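Local structure of cellulosomal scaffoldin (Bacteroides cellulosolvens, 2XBT) at residues F50-D55 / K84-I89; N129-P134 / N143-V148. The protein probably binds cellulose through this family 3b carbohydrate-binding module, one part of a much longer secreted scaffoldin of the cellulosome. One frame throughout, in Å; residues are numbered along the deposited sequence.

Interaction 1 (F50-D55 / K84-I89); sequences FYTSDD and KANKYI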
loop_
_atom_site.group_PDB
_atom_site.type_symbol
_atom_site.label_atom_id
_atom_site.label_comp_id
_atom_site.label_asym_id
_atom_site.label_seq_id
_atom_site.Cartn_x
_atom_site.Cartn_y
_atom_site.Cartn_z
ATOM N N PHE A 50 6.855 1.608 -3.177
ATOM C CA PHE A 50 8.063 1.672 -3.997
ATOM C C PHE A 50 9.293 1.544 -3.123
ATOM O O PHE A 50 9.349 2.122 -2.035
ATOM C CB PHE A 50 8.114 2.987 -4.746
ATOM C CG PHE A 50 6.897 3.225 -5.608
ATOM C CD1 PHE A 50 6.852 2.724 -6.897
ATOM C CD2 PHE A 50 5.826 3.950 -5.123
ATOM C CE1 PHE A 50 5.737 2.935 -7.707
ATOM C CE2 PHE A 50 4.686 4.166 -5.923
ATOM C CZ PHE A 50 4.662 3.656 -7.219
ATOM N N TYR A 51 10.272 0.788 -3.605
ATOM C CA TYR A 51 11.433 0.469 -2.781
ATOM C C TYR A 51 12.658 0.167 -3.631
ATOM O O TYR A 51 12.581 0.059 -4.849
ATOM C CB TYR A 51 11.140 -0.733 -1.867
ATOM C CG TYR A 51 11.032 -2.053 -2.614
ATOM C CD1 TYR A 51 12.108 -2.918 -2.685
ATOM C CD2 TYR A 51 9.842 -2.430 -3.252
ATOM C CE1 TYR A 51 12.017 -4.129 -3.365
ATOM C CE2 TYR A 51 9.741 -3.637 -3.937
ATOM C CZ TYR A 51 10.833 -4.478 -3.985
ATOM O OH TYR A 51 10.757 -5.674 -4.656
ATOM N N THR A 52 13.789 0.004 -2.960
ATOM C CA THR A 52 15.050 -0.224 -3.637
ATOM C C THR A 52 15.553 -1.594 -3.263
ATOM O O THR A 52 15.622 -1.944 -2.080
ATOM C CB THR A 52 16.113 0.795 -3.213
ATOM O OG1 THR A 52 15.747 2.093 -3.682
ATOM C CG2 THR A 52 17.483 0.403 -3.783
ATOM N N SER A 53 15.876 -2.384 -4.268
ATOM C CA SER A 53 16.335 -3.734 -4.027
ATOM C C SER A 53 17.840 -3.778 -3.886
ATOM O O SER A 53 18.577 -3.604 -4.857
ATOM C CB SER A 53 15.928 -4.680 -5.148
ATOM O OG SER A 53 16.411 -5.982 -4.868
ATOM N N ASP A 54 18.266 -3.986 -2.649
ATOM C CA ASP A 54 19.622 -4.356 -2.317
ATOM C C ASP A 54 20.355 -4.979 -3.506
ATOM O O ASP A 54 21.362 -4.450 -3.989
ATOM C CB ASP A 54 19.554 -5.368 -1.167
ATOM C CG ASP A 54 18.342 -6.298 -1.277
ATOM O OD1 ASP A 54 18.350 -7.215 -2.133
ATOM O OD2 ASP A 54 17.378 -6.116 -0.509
ATOM N N ASP A 55 19.821 -6.098 -3.989
ATOM C CA ASP A 55 20.563 -6.972 -4.880
ATOM C C ASP A 55 19.696 -8.130 -5.367
ATOM O O ASP A 55 20.185 -9.248 -5.543
ATOM C CB ASP A 55 21.744 -7.541 -4.109
ATOM C CG ASP A 55 21.339 -8.035 -2.731
ATOM O OD1 ASP A 55 20.691 -9.102 -2.653
ATOM O OD2 ASP A 55 21.651 -7.346 -1.734
ATOM N N LYS A 84 15.462 6.673 -5.263
ATOM C CA LYS A 84 15.034 5.906 -4.089
ATOM C C LYS A 84 14.159 4.674 -4.394
ATOM O O LYS A 84 13.534 4.114 -3.491
ATOM C CB LYS A 84 14.325 6.825 -3.094
ATOM C CG LYS A 84 15.265 7.837 -2.436
ATOM C CD LYS A 84 14.569 8.658 -1.382
ATOM C CE LYS A 84 14.488 7.904 -0.064
ATOM N NZ LYS A 84 13.744 8.684 0.978
ATOM N N ALA A 85 14.130 4.225 -5.646
ATOM C CA ALA A 85 13.316 3.056 -5.974
ATOM C C ALA A 85 13.665 2.458 -7.307
ATOM O O ALA A 85 13.664 3.154 -8.319
ATOM C CB ALA A 85 11.825 3.417 -5.956
ATOM N N ASN A 86 13.938 1.160 -7.307
ATOM C CA ASN A 86 14.080 0.422 -8.560
ATOM C C ASN A 86 13.053 -0.710 -8.678
ATOM O O ASN A 86 13.053 -1.475 -9.646
ATOM C CB ASN A 86 15.516 -0.075 -8.762
ATOM C CG ASN A 86 15.970 -1.055 -7.679
ATOM O OD1 ASN A 86 15.319 -1.226 -6.652
ATOM N ND2 ASN A 86 17.108 -1.695 -7.912
ATOM N N LYS A 87 12.178 -0.803 -7.675
ATOM C CA LYS A 87 11.128 -1.804 -7.646
ATOM C C LYS A 87 9.866 -1.242 -7.009
ATOM O O LYS A 87 9.882 -0.169 -6.406
ATOM C CB LYS A 87 11.551 -3.022 -6.815
ATOM C CG LYS A 87 12.918 -3.634 -7.156
ATOM C CD LYS A 87 12.823 -4.762 -8.169
ATOM C CE LYS A 87 14.182 -5.433 -8.351
ATOM N NZ LYS A 87 14.210 -6.417 -9.474
ATOM N N TYR A 88 8.773 -1.985 -7.142
ATOM C CA TYR A 88 7.587 -1.729 -6.336
ATOM C C TYR A 88 6.866 -3.020 -6.006
ATOM O O TYR A 88 6.896 -3.978 -6.780
ATOM C CB TYR A 88 6.629 -0.748 -7.000
ATOM C CG TYR A 88 6.089 -1.196 -8.327
ATOM C CD1 TYR A 88 4.830 -1.808 -8.424
ATOM C CD2 TYR A 88 6.828 -1.025 -9.484
ATOM C CE1 TYR A 88 4.328 -2.227 -9.668
ATOM C CE2 TYR A 88 6.342 -1.428 -10.712
ATOM C CZ TYR A 88 5.092 -2.032 -10.798
ATOM O OH TYR A 88 4.625 -2.438 -12.021
ATOM N N ILE A 89 6.266 -3.051 -4.825
ATOM C CA ILE A 89 5.325 -4.097 -4.479
ATOM C C ILE A 89 3.985 -3.598 -5.009
ATOM O O ILE A 89 3.634 -2.435 -4.790
ATOM C CB ILE A 89 5.181 -4.231 -2.967
ATOM C CG1 ILE A 89 6.555 -4.382 -2.313
ATOM C CG2 ILE A 89 4.275 -5.421 -2.616
ATOM C CD1 ILE A 89 6.567 -3.975 -0.883
#
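Tyr51 lays one face of its ring against Lys87: CB of Lys87 stands 3.6 Å from the ring centroid, 25° off the normal, which meets the definition of a CH-pi contact. Tyr51 CE2 touches CG1 of Ile89 at 3.7 Å, and the backbone N of Ile89 lies at the ring's edge, in its plane. Phe50 and Tyr88 meet on the other face of the sheet, where Phe50 CD1 lies 3.5 Å from Tyr88 CB and the two ring planes are inclined at 51°. An alanine in place of Tyr51 would probably open a gap beside Ile89 and leave the Lys87 methylenes without their aromatic platform.

The backbone pairing shows a classic beta bulge. Tyr51 N donates to Lys87 O at 3.0 Å, while Tyr51 O receives Lys87 N and, more weakly, Asn86 N. Asn86, the extra residue of the bulge, also uses its side chain: OD1 accepts Ser53 N at 2.7 Å, in the carbonyl plane and on a lone pair. At the outer edge Lys87 NZ forms a salt bridge with Asp56, and Thr52 OG1 bonds to Asn129 O. The contact thus ends the antiparallel pairing of strands 45-51 and 85-93, with strand 71-82 flanking the latter and Phe75 packing on both Tyr51 and Ile89.

Interaction 2 (N129-P134 / N143-V148); sequences NDYSYP and NKLVAV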
loop_
_atom_site.group_PDB
_atom_site.type_symbol
_atom_site.label_atom_id
_atom_site.label_comp_id
_atom_site.label_asym_id
_atom_site.label_seq_id
_atom_site.Cartn_x
_atom_site.Cartn_y
_atom_site.Cartn_z
ATOM N N ASN A 129 16.536 3.741 2.215
ATOM C CA ASN A 129 16.624 3.810 0.758
ATOM C C ASN A 129 15.342 3.465 0.005
ATOM O O ASN A 129 15.365 3.303 -1.212
ATOM C CB ASN A 129 17.728 2.893 0.248
ATOM C CG ASN A 129 19.077 3.537 0.336
ATOM O OD1 ASN A 129 19.254 4.677 -0.105
ATOM N ND2 ASN A 129 20.039 2.832 0.933
ATOM N N ASP A 130 14.233 3.331 0.714
ATOM C CA ASP A 130 12.986 2.989 0.035
ATOM C C ASP A 130 12.121 4.226 -0.099
ATOM O O ASP A 130 11.777 4.862 0.898
ATOM C CB ASP A 130 12.221 1.911 0.799
ATOM C CG ASP A 130 12.938 0.588 0.815
ATOM O OD1 ASP A 130 13.749 0.315 -0.101
ATOM O OD2 ASP A 130 12.671 -0.197 1.738
ATOM N N TYR A 131 11.764 4.554 -1.339
ATOM C CA TYR A 131 10.925 5.714 -1.640
ATOM C C TYR A 131 9.679 5.814 -0.752
ATOM O O TYR A 131 9.343 6.888 -0.226
ATOM C CB TYR A 131 10.511 5.643 -3.120
ATOM C CG TYR A 131 9.622 6.780 -3.595
ATOM C CD1 TYR A 131 10.171 7.949 -4.098
ATOM C CD2 TYR A 131 8.243 6.681 -3.549
ATOM C CE1 TYR A 131 9.380 8.986 -4.534
ATOM C CE2 TYR A 131 7.442 7.717 -3.988
ATOM C CZ TYR A 131 8.023 8.872 -4.477
ATOM O OH TYR A 131 7.237 9.913 -4.902
ATOM N N SER A 132 8.978 4.700 -0.590
ATOM C CA SER A 132 7.696 4.729 0.109
ATOM C C SER A 132 7.823 4.719 1.631
ATOM O O SER A 132 6.838 4.929 2.344
ATOM C CB SER A 132 6.787 3.590 -0.373
ATOM O OG SER A 132 6.349 3.815 -1.713
ATOM N N TYR A 133 9.029 4.476 2.142
ATOM C CA TYR A 133 9.188 4.472 3.605
ATOM C C TYR A 133 9.122 5.896 4.152
ATOM O O TYR A 133 9.944 6.746 3.791
ATOM C CB TYR A 133 10.503 3.822 4.030
ATOM C CG TYR A 133 10.739 3.892 5.534
ATOM C CD1 TYR A 133 9.963 3.143 6.417
ATOM C CD2 TYR A 133 11.728 4.717 6.065
ATOM C CE1 TYR A 133 10.178 3.213 7.817
ATOM C CE2 TYR A 133 11.952 4.794 7.444
ATOM C CZ TYR A 133 11.179 4.046 8.311
ATOM O OH TYR A 133 11.405 4.127 9.672
ATOM N N PRO A 134 8.161 6.160 5.037
ATOM C CA PRO A 134 7.924 7.538 5.484
ATOM C C PRO A 134 8.582 7.880 6.816
ATOM O O PRO A 134 8.333 8.971 7.352
ATOM C CB PRO A 134 6.414 7.562 5.676
ATOM C CG PRO A 134 6.100 6.148 6.170
ATOM C CD PRO A 134 7.192 5.223 5.639
ATOM N N ASN A 143 0.662 9.057 4.325
ATOM C CA ASN A 143 1.898 8.720 3.629
ATOM C C ASN A 143 1.637 8.846 2.143
ATOM O O ASN A 143 1.180 7.896 1.513
ATOM C CB ASN A 143 2.382 7.314 3.962
ATOM C CG ASN A 143 3.684 6.952 3.230
ATOM O OD1 ASN A 143 4.258 7.772 2.500
ATOM N ND2 ASN A 143 4.158 5.733 3.442
ATOM N N LYS A 144 1.927 10.027 1.598
ATOM C CA LYS A 144 1.699 10.325 0.182
ATOM C C LYS A 144 2.662 9.629 -0.773
ATOM O O LYS A 144 2.512 9.735 -1.990
ATOM C CB LYS A 144 1.758 11.836 -0.058
ATOM C CG LYS A 144 0.666 12.630 0.625
ATOM C CD LYS A 144 -0.694 12.374 -0.012
ATOM C CE LYS A 144 -1.427 13.684 -0.279
ATOM N NZ LYS A 144 -2.845 13.452 -0.699
ATOM N N LEU A 145 3.637 8.900 -0.235
ATOM C CA LEU A 145 4.632 8.232 -1.073
ATOM C C LEU A 145 4.192 6.814 -1.460
ATOM O O LEU A 145 4.934 6.082 -2.125
ATOM C CB LEU A 145 5.996 8.200 -0.360
ATOM C CG LEU A 145 6.540 9.556 0.117
ATOM C CD1 LEU A 145 7.741 9.345 1.032
ATOM C CD2 LEU A 145 6.921 10.421 -1.068
ATOM N N VAL A 146 2.980 6.444 -1.060
ATOM C CA VAL A 146 2.385 5.172 -1.490
ATOM C C VAL A 146 1.279 5.532 -2.459
ATOM O O VAL A 146 0.498 6.453 -2.186
ATOM C CB VAL A 146 1.759 4.403 -0.313
ATOM C CG1 VAL A 146 0.968 3.196 -0.817
ATOM C CG2 VAL A 146 2.855 3.958 0.670
ATOM N N ALA A 147 1.208 4.841 -3.586
ATOM C CA ALA A 147 0.222 5.207 -4.615
ATOM C C ALA A 147 -0.936 4.221 -4.660
ATOM O O ALA A 147 -0.739 3.012 -4.519
ATOM C CB ALA A 147 0.870 5.284 -5.983
ATOM N N VAL A 148 -2.135 4.752 -4.903
ATOM C CA VAL A 148 -3.326 3.927 -5.066
ATOM C C VAL A 148 -3.944 4.187 -6.443
ATOM O O VAL A 148 -4.047 5.338 -6.871
ATOM C CB VAL A 148 -4.366 4.283 -4.028
ATOM C CG1 VAL A 148 -5.566 3.318 -4.140
ATOM C CG2 VAL A 148 -3.760 4.254 -2.621
#
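Leu145 fits against the turn that holds Tyr131 and Ser132, and its two methyl groups divide the work. Leu145 CD1 reaches the backbone O of Tyr131 at 3.2 Å, whereas Leu145 CD2 lies 3.9 Å from CZ of the Tyr131 ring. Tyr131 lies in the type I turn from Asp130 to Tyr133, and its CG is anti to the backbone N (chi1 180°), on the way to a ring whose edge meets Leu145 O. The Tyr131 hydroxyl bonds to Thr158 O, which holds the far end of the ring, and His82 meets the same ring edge-to-face.

The close-packed part centres on Ser132. Its OG donates to Leu145 O at 2.7 Å, approaching from above the carbonyl plane, 40° out of it, and Ser132 OG in turn accepts from Phe50 N. Beside it, Ser132 O receives ND2 of Asn143 at 3.0 Å; the N-H...O angle of 173° marks a straight bond, and the acceptor lies in the amide plane. The other end of that amide is used as well: Asn143 OD1 accepts Leu145 N at 3.0 Å, closing an Asx turn within the type I turn from Asn143 to Val146. On this buried side Val146 CG2 adds a light contact, 4.1 Å from Ser132 CB.

Toward the looser side, the contact thins to Pro134, whose CG rests 3.4 Å from Asn143 ND2. Pro134 and Leu145 both remain partly exposed, while Ser132 and Asn143 are buried.

A loop and the turn leading into strand 147-150 are therefore joined by directional polar bonds set beside the apolar packing of Leu145. With both ends of its amide engaged, Asn143 has its flip state defined, and the buried serine hydroxyl, acting as both donor and acceptor, ties the loop to strand 45-51 as well.

Interaction 1 lies on strands 45-51 and 85-93. Interaction 2 reaches the same antiparallel sheet through strand 147-150, while its loop 129-134 bonds to strand 45-51. Interaction 2 is the more central, about 8 Å from the centre of the chain to its own centre, against about 14 Å for interaction 1; both are partly buried. Their chemistry differs: interaction 1 combines bulged strand pairing with aromatic packing and buries 500 Å², whereas interaction 2 joins two turns through side-chain-to-backbone bonds and buries 297 Å². They touch directly: Tyr51 CB packs 3.3 Å from Asp130 OD1, and Phe50 CD2 lies 3.8 Å from Leu145 O.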